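Local coordinates for DUF3013 family protein (Enterococcus faecalis, PDB 3NAT) that is of unknown function, being a conserved member of the DUF3013 family that folds as an alpha-beta half sandwich, at residues A7-Y12 with Q157-P162; L99-L104 with E152-Q157. All coordinates share one frame; numbering follows the deposited sequence. Where two conformers were deposited one is given.

Contact 1 (7-12 with 157-162) and contact 2 (99-104 with 152-157) are successive stations on one C-terminal tail, share Gln157, and have centres about 12 Å apart. In each, a backbone carbonyl of the tail meets the first N-H of a helix: helix 9-20 in contact 1, helix 101-125 in contact 2. Strands 99-100 and 158-159 join them as an antiparallel pair, with a probable hydrogen bond of 2.8 Å from Ile159 N to Leu99 O. A second tie is the probable hydrogen bond of 2.5 Å between Tyr12 OH and Lys101 NZ, and beside it Ile159 CD1 packs 3.5 Å from Lys101 CG. Contact 2 is nested within the chain loop that contact 1 closes.

Contact 1: residues A7-Y12 with Q157-P162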
loop_
_atom_site.group_PDB
_atom_site.type_symbol
_atom_site.label_atom_id
_atom_site.label_comp_id
_atom_site.label_asym_id
_atom_site.label_seq_id
_atom_site.Cartn_x
_atom_site.Cartn_y
_atom_site.Cartn_z
ATOM N N ALA A 7 -6.292 -24.086 -2.242
ATOM C CA ALA A 7 -7.019 -22.880 -1.873
ATOM C C ALA A 7 -6.320 -21.639 -2.388
ATOM O O ALA A 7 -5.093 -21.594 -2.469
ATOM C CB ALA A 7 -7.199 -22.803 -0.365
ATOM N N THR A 8 -7.111 -20.641 -2.757
ATOM C CA THR A 8 -6.563 -19.324 -3.025
ATOM C C THR A 8 -7.115 -18.345 -2.011
ATOM O O THR A 8 -8.067 -18.647 -1.287
ATOM C CB THR A 8 -6.872 -18.837 -4.443
ATOM O OG1 THR A 8 -8.255 -18.454 -4.551
ATOM C CG2 THR A 8 -6.546 -19.923 -5.417
HETATM N N MSE A 9 -6.511 -17.167 -1.961
HETATM C CA MSE A 9 -6.860 -16.201 -0.945
HETATM C C MSE A 9 -8.364 -16.000 -0.858
HETATM O O MSE A 9 -8.941 -16.022 0.228
HETATM C CB MSE A 9 -6.159 -14.890 -1.233
HETATM C CG MSE A 9 -4.649 -15.006 -1.208
HETATM SE SE MSE A 9 -3.791 -13.283 -1.477
HETATM C CE MSE A 9 -4.719 -12.259 -0.105
ATOM N N LEU A 10 -9.005 -15.825 -2.005
ATOM C CA LEU A 10 -10.436 -15.568 -2.019
ATOM C C LEU A 10 -11.224 -16.698 -1.370
ATOM O O LEU A 10 -12.057 -16.484 -0.486
ATOM C CB LEU A 10 -10.924 -15.363 -3.448
ATOM C CG LEU A 10 -11.682 -14.049 -3.622
ATOM C CD1 LEU A 10 -12.504 -14.069 -4.892
ATOM C CD2 LEU A 10 -12.567 -13.779 -2.416
ATOM N N THR A 11 -10.968 -17.912 -1.818
ATOM C CA THR A 11 -11.726 -19.023 -1.303
ATOM C C THR A 11 -11.339 -19.234 0.150
ATOM O O THR A 11 -12.194 -19.414 1.013
ATOM C CB THR A 11 -11.472 -20.271 -2.131
ATOM O OG1 THR A 11 -10.320 -20.969 -1.630
ATOM C CG2 THR A 11 -11.239 -19.865 -3.569
ATOM N N TYR A 12 -10.045 -19.174 0.421
ATOM C CA TYR A 12 -9.565 -19.447 1.760
ATOM C C TYR A 12 -10.171 -18.481 2.765
ATOM O O TYR A 12 -10.605 -18.878 3.846
ATOM C CB TYR A 12 -8.049 -19.373 1.827
ATOM C CG TYR A 12 -7.545 -19.856 3.155
ATOM C CD1 TYR A 12 -7.094 -18.970 4.114
ATOM C CD2 TYR A 12 -7.561 -21.201 3.465
ATOM C CE1 TYR A 12 -6.645 -19.418 5.337
ATOM C CE2 TYR A 12 -7.116 -21.655 4.680
ATOM C CZ TYR A 12 -6.662 -20.761 5.611
ATOM O OH TYR A 12 -6.223 -21.220 6.824
ATOM N N GLN A 157 3.081 -22.547 4.611
ATOM C CA GLN A 157 2.367 -22.928 3.413
ATOM C C GLN A 157 1.820 -21.650 2.824
ATOM O O GLN A 157 1.304 -20.799 3.544
ATOM C CB GLN A 157 1.224 -23.883 3.749
ATOM C CG GLN A 157 0.315 -24.179 2.560
ATOM C CD GLN A 157 -0.905 -25.005 2.935
ATOM O OE1 GLN A 157 -1.832 -25.165 2.133
ATOM N NE2 GLN A 157 -0.914 -25.530 4.160
ATOM N N TRP A 158 1.947 -21.499 1.514
ATOM C CA TRP A 158 1.511 -20.276 0.856
ATOM C C TRP A 158 0.182 -20.480 0.195
ATOM O O TRP A 158 -0.138 -21.569 -0.266
ATOM C CB TRP A 158 2.532 -19.835 -0.181
ATOM C CG TRP A 158 3.779 -19.343 0.439
ATOM C CD1 TRP A 158 4.782 -20.095 0.986
ATOM C CD2 TRP A 158 4.160 -17.981 0.600
ATOM N NE1 TRP A 158 5.769 -19.275 1.475
ATOM C CE2 TRP A 158 5.410 -17.972 1.249
ATOM C CE3 TRP A 158 3.570 -16.767 0.251
ATOM C CZ2 TRP A 158 6.078 -16.795 1.554
ATOM C CZ3 TRP A 158 4.232 -15.602 0.555
ATOM C CH2 TRP A 158 5.475 -15.623 1.200
ATOM N N ILE A 159 -0.597 -19.416 0.151
ATOM C CA ILE A 159 -1.921 -19.474 -0.422
ATOM C C ILE A 159 -2.009 -18.396 -1.470
ATOM O O ILE A 159 -2.053 -17.211 -1.156
ATOM C CB ILE A 159 -2.979 -19.304 0.653
ATOM C CG1 ILE A 159 -3.085 -20.609 1.444
ATOM C CG2 ILE A 159 -4.313 -18.927 0.036
ATOM C CD1 ILE A 159 -3.887 -20.479 2.693
ATOM N N ALA A 160 -2.008 -18.831 -2.722
ATOM C CA ALA A 160 -1.820 -17.941 -3.849
ATOM C C ALA A 160 -3.020 -17.063 -4.116
ATOM O O ALA A 160 -4.082 -17.227 -3.521
ATOM C CB ALA A 160 -1.482 -18.736 -5.073
ATOM N N TYR A 161 -2.830 -16.127 -5.032
ATOM C CA TYR A 161 -3.887 -15.232 -5.453
ATOM C C TYR A 161 -4.562 -15.821 -6.685
ATOM O O TYR A 161 -3.893 -16.343 -7.578
ATOM C CB TYR A 161 -3.287 -13.871 -5.761
ATOM C CG TYR A 161 -4.260 -12.828 -6.244
ATOM C CD1 TYR A 161 -4.490 -12.641 -7.600
ATOM C CD2 TYR A 161 -4.922 -12.003 -5.351
ATOM C CE1 TYR A 161 -5.366 -11.677 -8.050
ATOM C CE2 TYR A 161 -5.802 -11.036 -5.795
ATOM C CZ TYR A 161 -6.017 -10.877 -7.145
ATOM O OH TYR A 161 -6.891 -9.916 -7.589
ATOM N N PRO A 162 -5.899 -15.751 -6.724
ATOM C CA PRO A 162 -6.756 -16.237 -7.807
ATOM C C PRO A 162 -6.250 -15.864 -9.209
ATOM O O PRO A 162 -5.491 -14.911 -9.360
ATOM C CB PRO A 162 -8.084 -15.533 -7.517
ATOM C CG PRO A 162 -8.113 -15.408 -6.040
ATOM C CD PRO A 162 -6.686 -15.172 -5.619
HETATM O O HOH W 1 -2.362 -21.542 -3.082
#
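Ile159 is the first residue of the tail to meet the start of helix 9-20, and it divides its two branches between different targets. Its CG2, anti to the backbone N, lies against the helix start, 3.5 Å from Thr8 C. The other branch ends over the face of Tyr12: CD1 stands 3.6 Å from the centroid of the ring, only 7° off the normal, a CH-pi contact. Tyr12 OH reaches past this contact to Asp105 and Lys101 on helix 101-125. At Ala160 the backbone takes over. Its N-H is bridged to Ala7 O by a water, which accepts from Ala160 N at 2.8 Å and donates to Ala7 O at 2.8 Å. Its carbonyl receives Met9 N-H at 2.9 Å from N to O, fairly straight (153° at the hydrogen), with the donor nearly along the C=O axis. Tyr161 offers its ring edge to Met9, a selenomethionine, whose SE lies 4.2 Å from Tyr161 CD2; Tyr161 OH bonds to Trp30 NE1. Pro162 closes the row with its ring. Thr8 OG1, in the crowded position between backbone N and carbonyl carbon (chi1 74°), meets Pro162 CG at 3.4 Å, and the same CG lies 3.8 Å from Leu10 CB. Thr8 O accepts from both Tyr12 N and Thr11 OG1. The tail thus supplies a carbonyl acceptor to the first turn of helix 9-20, just after Thr8 at the N-cap position, bringing both ends of the chain together in an alpha-beta half sandwich.

Contact 2: residues L99-L104 with E152-Q157; sequences LRKAVL and ETEKEQ
Lys101 CG is anti to the backbone N (chi1 -171°), and the chain runs on extended to CD before bending at chi3 and chi4. This carries it obliquely across Gln157 to Glu154, which it crosses at about a right angle and whose CG occupies the crowded position between backbone N and carbonyl carbon. Lys101 CE approaches Glu154 OE2 at 3.2 Å, whereas NZ stays 4.2 Å from that OE2, beyond a salt bridge, and bonds to Tyr12 OH instead. Glu154 OE2 also lies close to the like-charged Asp105 OD2; the nearby Lys101 ammonium probably eases the repulsion, so any shift in ionisation stays uncertain. Lys101 CD passes 3.6 Å from Gln157 NE2. The backbone bond is Lys101 N to Gln157 O, 2.6 Å and 164° at the hydrogen. It continues the antiparallel pairing of strands 99-100 and 158-159 into the first turn of helix 101-125, just after the N-cap Arg100. A water accepts from Ala102 N at 3.1 Å and from Gln157 N at 3.2 Å. Arg100, bent at chi3, crosses the extended Glu156 at about a right angle, guanidinium and carboxylate planes 88° apart. Its methylene CD rather than an N-H meets Glu156 OE2, at 3.6 Å; NE, 4.2 Å from that oxygen, is beyond a salt bridge, though some attraction probably remains. Glu156 OE2 takes a weak hydrogen bond from Trp158 NE1.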
loop_
_atom_site.group_PDB
_atom_site.type_symbol
_atom_site.label_atom_id
_atom_site.label_comp_id
_atom_site.label_asym_id
_atom_site.label_seq_id
_atom_site.Cartn_x
_atom_site.Cartn_y
_atom_site.Cartn_z
ATOM N N LEU A 99 -0.129 -15.036 0.073
ATOM C CA LEU A 99 0.303 -14.811 1.441
ATOM C C LEU A 99 0.540 -16.149 2.087
ATOM O O LEU A 99 -0.126 -17.123 1.755
ATOM C CB LEU A 99 -0.767 -14.066 2.246
ATOM C CG LEU A 99 -1.014 -12.574 2.018
ATOM C CD1 LEU A 99 -2.288 -12.137 2.711
ATOM C CD2 LEU A 99 0.151 -11.740 2.503
ATOM N N ARG A 100 1.481 -16.200 3.018
ATOM C CA ARG A 100 1.629 -17.378 3.843
ATOM C C ARG A 100 0.290 -17.640 4.520
ATOM O O ARG A 100 -0.446 -16.711 4.868
ATOM C CB ARG A 100 2.722 -17.174 4.887
ATOM C CG ARG A 100 4.128 -17.360 4.350
ATOM C CD ARG A 100 5.159 -16.747 5.281
ATOM N NE ARG A 100 5.018 -17.235 6.652
ATOM C CZ ARG A 100 4.808 -16.462 7.719
ATOM N NH1 ARG A 100 4.714 -15.143 7.590
ATOM N NH2 ARG A 100 4.699 -17.011 8.924
ATOM N N LYS A 101 -0.031 -18.910 4.690
ATOM C CA LYS A 101 -1.272 -19.295 5.326
ATOM C C LYS A 101 -1.357 -18.669 6.714
ATOM O O LYS A 101 -2.409 -18.184 7.119
ATOM C CB LYS A 101 -1.327 -20.814 5.424
ATOM C CG LYS A 101 -2.652 -21.382 5.878
ATOM C CD LYS A 101 -2.565 -22.890 5.927
ATOM C CE LYS A 101 -3.288 -23.439 7.134
ATOM N NZ LYS A 101 -4.758 -23.273 7.015
ATOM N N ALA A 102 -0.232 -18.670 7.427
ATOM C CA ALA A 102 -0.174 -18.189 8.809
ATOM C C ALA A 102 -0.662 -16.763 8.934
ATOM O O ALA A 102 -1.248 -16.378 9.941
ATOM C CB ALA A 102 1.234 -18.304 9.352
ATOM N N VAL A 103 -0.398 -15.977 7.903
ATOM C CA VAL A 103 -0.843 -14.598 7.857
ATOM C C VAL A 103 -2.340 -14.521 7.621
ATOM O O VAL A 103 -3.041 -13.757 8.279
ATOM C CB VAL A 103 -0.170 -13.862 6.715
ATOM C CG1 VAL A 103 -0.755 -12.465 6.565
ATOM C CG2 VAL A 103 1.323 -13.826 6.944
ATOM N N LEU A 104 -2.826 -15.289 6.655
ATOM C CA LEU A 104 -4.253 -15.337 6.408
ATOM C C LEU A 104 -4.944 -15.738 7.696
ATOM O O LEU A 104 -5.993 -15.210 8.044
ATOM C CB LEU A 104 -4.583 -16.351 5.318
ATOM C CG LEU A 104 -4.700 -15.879 3.866
ATOM C CD1 LEU A 104 -5.283 -14.494 3.800
ATOM C CD2 LEU A 104 -3.364 -15.908 3.172
ATOM N N GLU A 152 3.660 -21.084 14.720
ATOM C CA GLU A 152 4.328 -22.092 15.536
ATOM C C GLU A 152 3.475 -23.345 15.656
ATOM O O GLU A 152 3.945 -24.387 16.103
ATOM C CB GLU A 152 4.652 -21.537 16.919
ATOM C CG GLU A 152 5.667 -20.412 16.899
ATOM C CD GLU A 152 5.980 -19.895 18.286
ATOM O OE1 GLU A 152 5.038 -19.760 19.098
ATOM O OE2 GLU A 152 7.167 -19.622 18.563
ATOM N N THR A 153 2.215 -23.230 15.252
ATOM C CA THR A 153 1.293 -24.357 15.244
ATOM C C THR A 153 1.535 -25.272 14.050
ATOM O O THR A 153 1.457 -26.496 14.166
ATOM C CB THR A 153 -0.170 -23.880 15.181
ATOM O OG1 THR A 153 -0.515 -23.225 16.406
ATOM C CG2 THR A 153 -1.113 -25.058 14.954
ATOM N N GLU A 154 1.827 -24.669 12.901
ATOM C CA GLU A 154 1.886 -25.407 11.649
ATOM C C GLU A 154 3.087 -25.041 10.778
ATOM O O GLU A 154 3.843 -24.120 11.096
ATOM C CB GLU A 154 0.586 -25.208 10.870
ATOM C CG GLU A 154 0.180 -23.756 10.710
ATOM C CD GLU A 154 -1.158 -23.608 10.019
ATOM O OE1 GLU A 154 -1.901 -24.612 9.955
ATOM O OE2 GLU A 154 -1.466 -22.491 9.542
ATOM N N LYS A 155 3.244 -25.777 9.678
ATOM C CA LYS A 155 4.376 -25.613 8.768
ATOM C C LYS A 155 4.031 -24.629 7.658
ATOM O O LYS A 155 2.928 -24.661 7.106
ATOM C CB LYS A 155 4.788 -26.959 8.164
ATOM C CG LYS A 155 4.961 -28.088 9.176
ATOM C CD LYS A 155 3.618 -28.554 9.733
ATOM C CE LYS A 155 3.782 -29.614 10.814
ATOM N NZ LYS A 155 4.253 -30.920 10.264
ATOM N N GLU A 156 4.981 -23.760 7.331
ATOM C CA GLU A 156 4.745 -22.717 6.345
ATOM C C GLU A 156 4.070 -23.276 5.106
ATOM O O GLU A 156 4.427 -24.344 4.620
ATOM C CB GLU A 156 6.050 -22.022 5.959
ATOM C CG GLU A 156 5.879 -20.911 4.936
ATOM C CD GLU A 156 7.196 -20.265 4.571
ATOM O OE1 GLU A 156 8.237 -20.696 5.111
ATOM O OE2 GLU A 156 7.194 -19.329 3.749
ATOM N N GLN A 157 3.081 -22.547 4.611
ATOM C CA GLN A 157 2.367 -22.928 3.413
ATOM C C GLN A 157 1.820 -21.650 2.824
ATOM O O GLN A 157 1.304 -20.799 3.544
ATOM C CB GLN A 157 1.224 -23.883 3.749
ATOM C CG GLN A 157 0.315 -24.179 2.560
ATOM C CD GLN A 157 -0.905 -25.005 2.935
ATOM O OE1 GLN A 157 -1.832 -25.165 2.133
ATOM N NE2 GLN A 157 -0.914 -25.530 4.160
HETATM O O HOH W 2 2.406 -20.170 6.648
#